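Local coordinates for exopolysaccharide biosynthesis protein (Pantoea stewartii subsp. stewartii DC283, PDB 6TGF) that modifies the glycan of bacterial biofilms, probably by cleaving exopolysaccharide, and has a phage tailspike-like parallel beta-helix fold, at residues 559-564 with 640-645; 589-594 with 612-617; 604-609 with 676-681. One frame throughout, in Å; residues are numbered along the deposited sequence.

Interaction 1 of 3, residues 559-564 with 640-645; sequences WEIEVF and AAIMIK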
# COMPACT_ATOMS: atom_id res chain seq x y z
N TRP B 559 33.29 17.34 -22.43
CA TRP B 559 33.50 16.39 -21.30
C TRP B 559 34.78 16.78 -20.55
O TRP B 559 35.76 17.17 -21.22
CB TRP B 559 33.60 14.94 -21.79
CG TRP B 559 32.39 14.42 -22.49
CD1 TRP B 559 32.09 14.54 -23.82
CD2 TRP B 559 31.31 13.67 -21.91
NE1 TRP B 559 30.90 13.92 -24.10
CE2 TRP B 559 30.40 13.38 -22.95
CE3 TRP B 559 31.02 13.22 -20.62
CZ2 TRP B 559 29.22 12.66 -22.72
CZ3 TRP B 559 29.86 12.51 -20.40
CH2 TRP B 559 28.97 12.24 -21.44
N GLU B 560 34.77 16.69 -19.22
CA GLU B 560 35.98 16.77 -18.36
C GLU B 560 36.01 15.53 -17.45
O GLU B 560 35.19 15.47 -16.52
CB GLU B 560 36.01 18.06 -17.54
CG GLU B 560 37.26 18.22 -16.70
CD GLU B 560 37.31 19.48 -15.86
OE1 GLU B 560 38.01 20.42 -16.25
OE2 GLU B 560 36.64 19.51 -14.81
N ILE B 561 36.92 14.59 -17.73
CA ILE B 561 37.17 13.38 -16.89
C ILE B 561 38.27 13.73 -15.88
O ILE B 561 39.44 13.87 -16.29
CB ILE B 561 37.57 12.17 -17.76
CG1 ILE B 561 36.44 11.76 -18.71
CG2 ILE B 561 38.02 11.01 -16.89
CD1 ILE B 561 36.89 10.91 -19.87
N GLU B 562 37.89 13.87 -14.60
CA GLU B 562 38.82 14.06 -13.46
C GLU B 562 39.27 12.68 -12.96
O GLU B 562 38.41 11.94 -12.44
CB GLU B 562 38.15 14.86 -12.34
CG GLU B 562 39.01 15.02 -11.11
CD GLU B 562 38.32 15.70 -9.94
OE1 GLU B 562 38.94 15.81 -8.87
OE2 GLU B 562 37.15 16.12 -10.10
N VAL B 563 40.55 12.36 -13.12
CA VAL B 563 41.21 11.18 -12.49
C VAL B 563 41.72 11.63 -11.12
O VAL B 563 42.87 12.11 -11.04
CB VAL B 563 42.33 10.59 -13.36
CG1 VAL B 563 42.98 9.37 -12.71
CG2 VAL B 563 41.84 10.25 -14.76
N PHE B 564 40.88 11.52 -10.09
CA PHE B 564 41.19 11.92 -8.69
C PHE B 564 42.02 10.82 -8.02
O PHE B 564 41.73 9.63 -8.25
CB PHE B 564 39.91 12.19 -7.90
CG PHE B 564 40.14 12.56 -6.46
CD1 PHE B 564 40.68 13.80 -6.13
CD2 PHE B 564 39.84 11.68 -5.44
CE1 PHE B 564 40.90 14.14 -4.81
CE2 PHE B 564 40.07 12.02 -4.12
CZ PHE B 564 40.60 13.25 -3.80
N ALA B 640 42.61 5.38 -7.97
CA ALA B 640 42.26 6.58 -8.76
C ALA B 640 40.76 6.55 -9.09
O ALA B 640 40.33 5.62 -9.79
CB ALA B 640 43.10 6.64 -10.01
N ALA B 641 40.01 7.54 -8.59
CA ALA B 641 38.55 7.69 -8.78
C ALA B 641 38.27 8.51 -10.04
O ALA B 641 38.81 9.62 -10.15
CB ALA B 641 37.94 8.33 -7.56
N ILE B 642 37.47 7.96 -10.96
CA ILE B 642 37.05 8.65 -12.23
C ILE B 642 35.77 9.42 -11.93
O ILE B 642 34.76 8.79 -11.54
CB ILE B 642 36.88 7.64 -13.39
CG1 ILE B 642 38.22 7.25 -14.02
CG2 ILE B 642 35.94 8.19 -14.45
CD1 ILE B 642 39.33 6.92 -13.05
N MET B 643 35.81 10.75 -12.11
CA MET B 643 34.66 11.67 -11.87
C MET B 643 34.57 12.63 -13.06
O MET B 643 35.61 13.15 -13.49
CB MET B 643 34.86 12.43 -10.56
CG MET B 643 34.98 11.50 -9.36
SD MET B 643 35.24 12.33 -7.77
CE MET B 643 36.70 13.30 -8.15
N ILE B 644 33.35 12.83 -13.59
CA ILE B 644 33.11 13.42 -14.94
C ILE B 644 32.13 14.60 -14.82
O ILE B 644 31.17 14.50 -14.03
CB ILE B 644 32.61 12.35 -15.92
CG1 ILE B 644 33.54 11.13 -15.94
CG2 ILE B 644 32.41 12.94 -17.31
CD1 ILE B 644 33.06 9.98 -16.81
N LYS B 645 32.40 15.67 -15.57
CA LYS B 645 31.47 16.80 -15.85
C LYS B 645 31.20 16.83 -17.35
O LYS B 645 32.10 16.43 -18.11
CB LYS B 645 32.06 18.12 -15.36
CG LYS B 645 32.22 18.24 -13.85
CD LYS B 645 33.10 19.40 -13.43
CE LYS B 645 33.19 19.55 -11.93
NZ LYS B 645 33.65 20.90 -11.54
O HOH W 1 36.55 20.38 -11.88

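Interaction 2 of 3, residues 589-594 with 612-617; sequences GRAVIH and SPVLDV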
# COMPACT_ATOMS: atom_id res chain seq x y z
N GLY B 589 46.89 15.13 -5.50
CA GLY B 589 47.13 15.11 -6.95
C GLY B 589 45.91 14.66 -7.73
O GLY B 589 44.93 14.21 -7.09
N ARG B 590 45.97 14.76 -9.06
CA ARG B 590 44.89 14.38 -10.01
C ARG B 590 45.36 14.63 -11.44
O ARG B 590 46.32 15.41 -11.63
CB ARG B 590 43.62 15.18 -9.73
CG ARG B 590 43.83 16.69 -9.67
CD ARG B 590 42.57 17.49 -9.91
NE ARG B 590 41.51 17.18 -8.96
CZ ARG B 590 41.43 17.63 -7.71
NH1 ARG B 590 42.37 18.43 -7.22
NH2 ARG B 590 40.41 17.28 -6.95
N ALA B 591 44.69 14.01 -12.42
CA ALA B 591 44.79 14.31 -13.86
C ALA B 591 43.42 14.76 -14.37
O ALA B 591 42.42 14.08 -14.07
CB ALA B 591 45.29 13.10 -14.61
N VAL B 592 43.37 15.88 -15.09
CA VAL B 592 42.12 16.49 -15.64
C VAL B 592 42.15 16.37 -17.16
O VAL B 592 42.96 17.06 -17.80
CB VAL B 592 41.98 17.96 -15.18
CG1 VAL B 592 40.71 18.61 -15.71
CG2 VAL B 592 42.05 18.08 -13.67
N ILE B 593 41.29 15.50 -17.72
CA ILE B 593 41.20 15.19 -19.17
C ILE B 593 40.00 15.93 -19.77
O ILE B 593 38.87 15.67 -19.33
CB ILE B 593 41.10 13.67 -19.40
CG1 ILE B 593 42.30 12.92 -18.81
CG2 ILE B 593 40.92 13.35 -20.88
CD1 ILE B 593 42.06 11.45 -18.59
N HIS B 594 40.25 16.81 -20.75
CA HIS B 594 39.21 17.55 -21.51
C HIS B 594 38.97 16.85 -22.85
O HIS B 594 39.96 16.48 -23.51
CB HIS B 594 39.63 19.02 -21.70
CG HIS B 594 39.98 19.70 -20.42
ND1 HIS B 594 41.29 19.87 -20.01
CD2 HIS B 594 39.20 20.25 -19.46
CE1 HIS B 594 41.30 20.50 -18.85
NE2 HIS B 594 40.04 20.75 -18.50
N SER B 612 50.80 13.26 -10.10
CA SER B 612 49.80 12.85 -11.13
C SER B 612 49.62 11.34 -11.13
O SER B 612 50.60 10.60 -11.09
CB SER B 612 50.20 13.35 -12.49
OG SER B 612 49.22 13.01 -13.46
N PRO B 613 48.37 10.83 -11.19
CA PRO B 613 48.13 9.40 -11.38
C PRO B 613 48.25 8.96 -12.85
O PRO B 613 48.26 7.76 -13.09
CB PRO B 613 46.69 9.23 -10.88
CG PRO B 613 46.02 10.55 -11.19
CD PRO B 613 47.12 11.59 -11.04
N VAL B 614 48.33 9.91 -13.79
CA VAL B 614 48.35 9.68 -15.26
C VAL B 614 49.66 10.23 -15.84
O VAL B 614 50.05 11.35 -15.45
CB VAL B 614 47.12 10.31 -15.93
CG1 VAL B 614 47.17 10.21 -17.45
CG2 VAL B 614 45.83 9.71 -15.40
N LEU B 615 50.29 9.48 -16.75
CA LEU B 615 51.54 9.86 -17.47
C LEU B 615 51.21 10.29 -18.90
O LEU B 615 51.80 11.28 -19.37
CB LEU B 615 52.50 8.67 -17.48
CG LEU B 615 52.98 8.17 -16.12
CD1 LEU B 615 53.98 7.04 -16.29
CD2 LEU B 615 53.60 9.29 -15.30
N ASP B 616 50.32 9.56 -19.58
CA ASP B 616 49.94 9.77 -21.00
C ASP B 616 48.42 9.63 -21.16
O ASP B 616 47.80 8.93 -20.33
CB ASP B 616 50.66 8.78 -21.92
CG ASP B 616 52.04 9.24 -22.36
OD1 ASP B 616 52.13 10.24 -23.10
OD2 ASP B 616 53.03 8.59 -21.95
N VAL B 617 47.86 10.27 -22.19
CA VAL B 617 46.43 10.15 -22.60
C VAL B 617 46.38 10.02 -24.13
O VAL B 617 46.97 10.88 -24.81
CB VAL B 617 45.60 11.35 -22.11
CG1 VAL B 617 44.16 11.30 -22.62
CG2 VAL B 617 45.62 11.48 -20.60

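Interaction 3 of 3, residues 604-609 with 676-681; sequences ASWSAE and APQRFS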
# COMPACT_ATOMS: atom_id res chain seq x y z
N ALA B 604 41.09 16.08 -27.77
CA ALA B 604 41.32 16.02 -26.31
C ALA B 604 42.53 16.88 -25.93
O ALA B 604 43.23 17.37 -26.83
CB ALA B 604 41.49 14.59 -25.88
N SER B 605 42.74 17.04 -24.62
CA SER B 605 43.85 17.79 -23.98
C SER B 605 43.73 17.61 -22.46
O SER B 605 42.59 17.65 -21.96
CB SER B 605 43.82 19.25 -24.36
OG SER B 605 44.70 20.01 -23.55
N TRP B 606 44.85 17.39 -21.76
CA TRP B 606 44.83 17.01 -20.32
C TRP B 606 45.93 17.74 -19.53
O TRP B 606 47.04 17.90 -20.06
CB TRP B 606 44.93 15.49 -20.16
CG TRP B 606 46.27 14.90 -20.45
CD1 TRP B 606 46.81 14.63 -21.68
CD2 TRP B 606 47.25 14.47 -19.48
NE1 TRP B 606 48.05 14.07 -21.54
CE2 TRP B 606 48.35 13.96 -20.21
CE3 TRP B 606 47.30 14.47 -18.08
CZ2 TRP B 606 49.49 13.46 -19.57
CZ3 TRP B 606 48.42 13.98 -17.46
CH2 TRP B 606 49.50 13.48 -18.19
N SER B 607 45.58 18.16 -18.31
CA SER B 607 46.48 18.78 -17.29
C SER B 607 46.57 17.85 -16.08
O SER B 607 45.85 16.83 -16.07
CB SER B 607 45.98 20.15 -16.91
OG SER B 607 44.59 20.11 -16.59
N ALA B 608 47.40 18.20 -15.09
CA ALA B 608 47.63 17.39 -13.87
C ALA B 608 47.83 18.30 -12.65
O ALA B 608 48.01 19.52 -12.83
CB ALA B 608 48.82 16.48 -14.07
N GLU B 609 47.79 17.71 -11.45
CA GLU B 609 48.10 18.36 -10.15
C GLU B 609 48.94 17.41 -9.30
O GLU B 609 48.80 16.18 -9.48
CB GLU B 609 46.82 18.75 -9.41
CG GLU B 609 46.16 20.01 -9.93
CD GLU B 609 44.95 20.46 -9.13
OE1 GLU B 609 44.79 19.99 -7.99
OE2 GLU B 609 44.17 21.28 -9.65
N ALA B 676 46.68 12.79 -26.76
CA ALA B 676 46.11 14.03 -26.19
C ALA B 676 47.25 14.95 -25.76
O ALA B 676 48.09 14.56 -24.95
CB ALA B 676 45.20 13.70 -25.03
N PRO B 677 47.32 16.20 -26.28
CA PRO B 677 48.37 17.15 -25.89
C PRO B 677 48.33 17.49 -24.39
O PRO B 677 47.26 17.75 -23.88
CB PRO B 677 48.08 18.42 -26.71
CG PRO B 677 47.19 17.95 -27.84
CD PRO B 677 46.41 16.77 -27.29
N GLN B 678 49.50 17.49 -23.74
CA GLN B 678 49.67 17.86 -22.31
C GLN B 678 49.69 19.38 -22.19
O GLN B 678 50.70 19.99 -22.61
CB GLN B 678 50.96 17.26 -21.75
CG GLN B 678 51.03 15.74 -21.87
CD GLN B 678 52.37 15.18 -21.46
OE1 GLN B 678 52.92 14.31 -22.12
NE2 GLN B 678 52.90 15.68 -20.36
N ARG B 679 48.61 19.98 -21.67
CA ARG B 679 48.45 21.45 -21.54
C ARG B 679 47.63 21.78 -20.29
O ARG B 679 46.77 20.96 -19.92
CB ARG B 679 47.72 22.04 -22.75
CG ARG B 679 48.35 21.73 -24.10
CD ARG B 679 47.38 22.05 -25.23
NE ARG B 679 47.93 21.76 -26.54
CZ ARG B 679 47.26 21.86 -27.68
NH1 ARG B 679 46.00 22.26 -27.68
NH2 ARG B 679 47.86 21.58 -28.83
N PHE B 680 47.89 22.94 -19.68
CA PHE B 680 46.96 23.64 -18.76
C PHE B 680 46.95 25.13 -19.12
O PHE B 680 47.74 25.55 -19.98
CB PHE B 680 47.32 23.35 -17.29
CG PHE B 680 48.38 24.22 -16.67
CD1 PHE B 680 48.05 25.41 -16.05
CD2 PHE B 680 49.71 23.82 -16.67
CE1 PHE B 680 49.03 26.20 -15.46
CE2 PHE B 680 50.68 24.61 -16.08
CZ PHE B 680 50.34 25.80 -15.48
N SER B 681 46.04 25.88 -18.51
CA SER B 681 45.75 27.30 -18.85
C SER B 681 44.87 27.92 -17.76
O SER B 681 43.64 27.75 -17.83
CB SER B 681 45.11 27.39 -20.21
OG SER B 681 44.52 28.66 -20.42
O HOH W 2 44.31 20.51 -21.01

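Interaction 1 of 3, residues 559-564 with 640-645
M643 and E562 lie side by side and point the same way, and the methyl end of the methionine closes over the acid. CE sits over the plane of the carboxylate, 3.4 Å from E562 CD and about equally far from both its oxygens. The bend at chi3 (-55°) brings CE to this place, where it also packs against F564, with M643 CE 3.4 Å from F564 CB. On the same face E560 and K645 run together, their charged atoms apart (E560 OE2 to K645 NZ 4.6 Å); a water donates to E560 OE2 and accepts from K645 NZ. The other face is apolar: I561 CG1 meets I644 CG1 at 4.1 Å, and V563 CG1 rests on A640 CB. At the W559 end of the ladder, I644 CG2 touches the edge of the W559 ring at CE3 (3.6 Å), in the ring plane.

Behind these groups is an antiparallel ladder in which E560–K645, E562–M643 and F564–A641 are the hydrogen-bonded pairs, each with two backbone bonds. That from E560 N to K645 O is nearly straight, 172° at the hydrogen.

Further out, the acids are held by basic groups of the same and of neighbouring subunits: E560 OE2 by R590 of the second subunit, E562 by R590 of its own chain and by K645 of the third subunit, while K645 reaches E562 of the second subunit. The sheet thus packs its apolar face on L547 and L550 of a second antiparallel sheet, as in a beta-sandwich, and its polar face on neighbouring subunits of the trimer.

Interaction 2 of 3, residues 589-594 with 612-617
A591 and V614 make the closest apolar contact between 589-594 and 612-617: the alanine CB points at the valine and lies 3.5 Å from V614 CG2, nearly as close to V614 CB. CG2 stands anti to the carbonyl carbon of V614, beside its backbone N, and in that position it is the branch that touches the alanine. A second apolar pair follows further along, where I593 and V617 cross obliquely. Here V617 CG2 lies 4.0 Å from I593 CG1 and scarcely farther from I593 CD1, so one branch of the valine touches the CG1–CD1 arm of the isoleucine.

A different kind of contact joins proline and main chain. P613 CD sits over the flat face of the peptide group linking R590 to A591, almost straight above the carbonyl carbon, with P613 CD 3.5 Å from R590 C. The ring CG leans over the same peptide toward A591 N.

No hydrogen bond crosses between the segments. Within 612-617, S612 OG, anti to its own backbone N, donates to V614 O at 2.7 Å, approaching in the carbonyl plane on a lone pair. This bond ties the two ends of the S612–V614 turn together, while S612 OG also lies 4.1 Å from A591 CB.

R590 points away from this contact, and its guanidinium forms salt bridges with E609 and E562 of its own chain and with E560 of the third subunit. The strand 589-597 lies between 558-564 and 602-610 in one sheet, and the chain at 612-617 passes over it into the facing sheet; V563, W606 and I631 of the strand 626-633 pack round the same apolar groups.

Interaction 3 of 3, residues 604-609 with 676-681
W606 has the largest share of buried surface in this contact, and Q678 lies alongside its indole, pointing the same way. Q678 CB sits over one ring face, displaced toward the rim, while Q678 CG comes within 3.4 Å of W606 NE1. The amide of Q678 is turned 33° from the ring plane. Chi1 of 73° places W606 CG between its backbone N and carbonyl carbon, and chi2 turns the ring. At the ring edge lies A676: its carbonyl oxygen is in the ring plane, and A676 CB is 3.8 Å from W606 CD1. The same methyl reaches the other way to A604, with CB to CB 3.9 Å.

The backbone of W606 is held at both polar groups. W606 N donates to P677 O at 3.2 Å, and R679 N donates to W606 O at 3.1 Å from above the carbonyl plane, 39° out of it. W606 and Q678 thus form a single beta bridge.

S605, next in buried area, has its OG anti to the backbone N, with R679 CB 3.7 Å from S605 OG. A water lies 2.6 Å from S605 OG and donates to R679 O, so it spans the two segments. The extended arm of R679 continues outward, its guanidinium in a salt bridge with E693 of the same chain and a hydrogen bond to T573 O of the second subunit.

The contact joins strand 602-610, outermost in its sheet within the chain, to the loop leading into strand 680-683. Main-chain bonds from both polar groups of W606 fix the register there, while aliphatic groups pack the indole.

The three contacts follow one another across the domain C-terminal to the beta-helix. Interactions 1 and 2 have centres about 9 Å apart and share a sheet, with V563 N 2.7 Å from A591 O in a probable hydrogen bond. Interactions 2 and 3 are about 8 Å apart between centres and touch through V617 O and A676 N, also 2.7 Å apart. Interactions 1 and 3 do not touch, their nearest atoms being about 7 Å apart, so interaction 2 spans the gap. All three reach the third subunit. 1,2-ethanediol, probably from crystallisation, lies near K645 and R590.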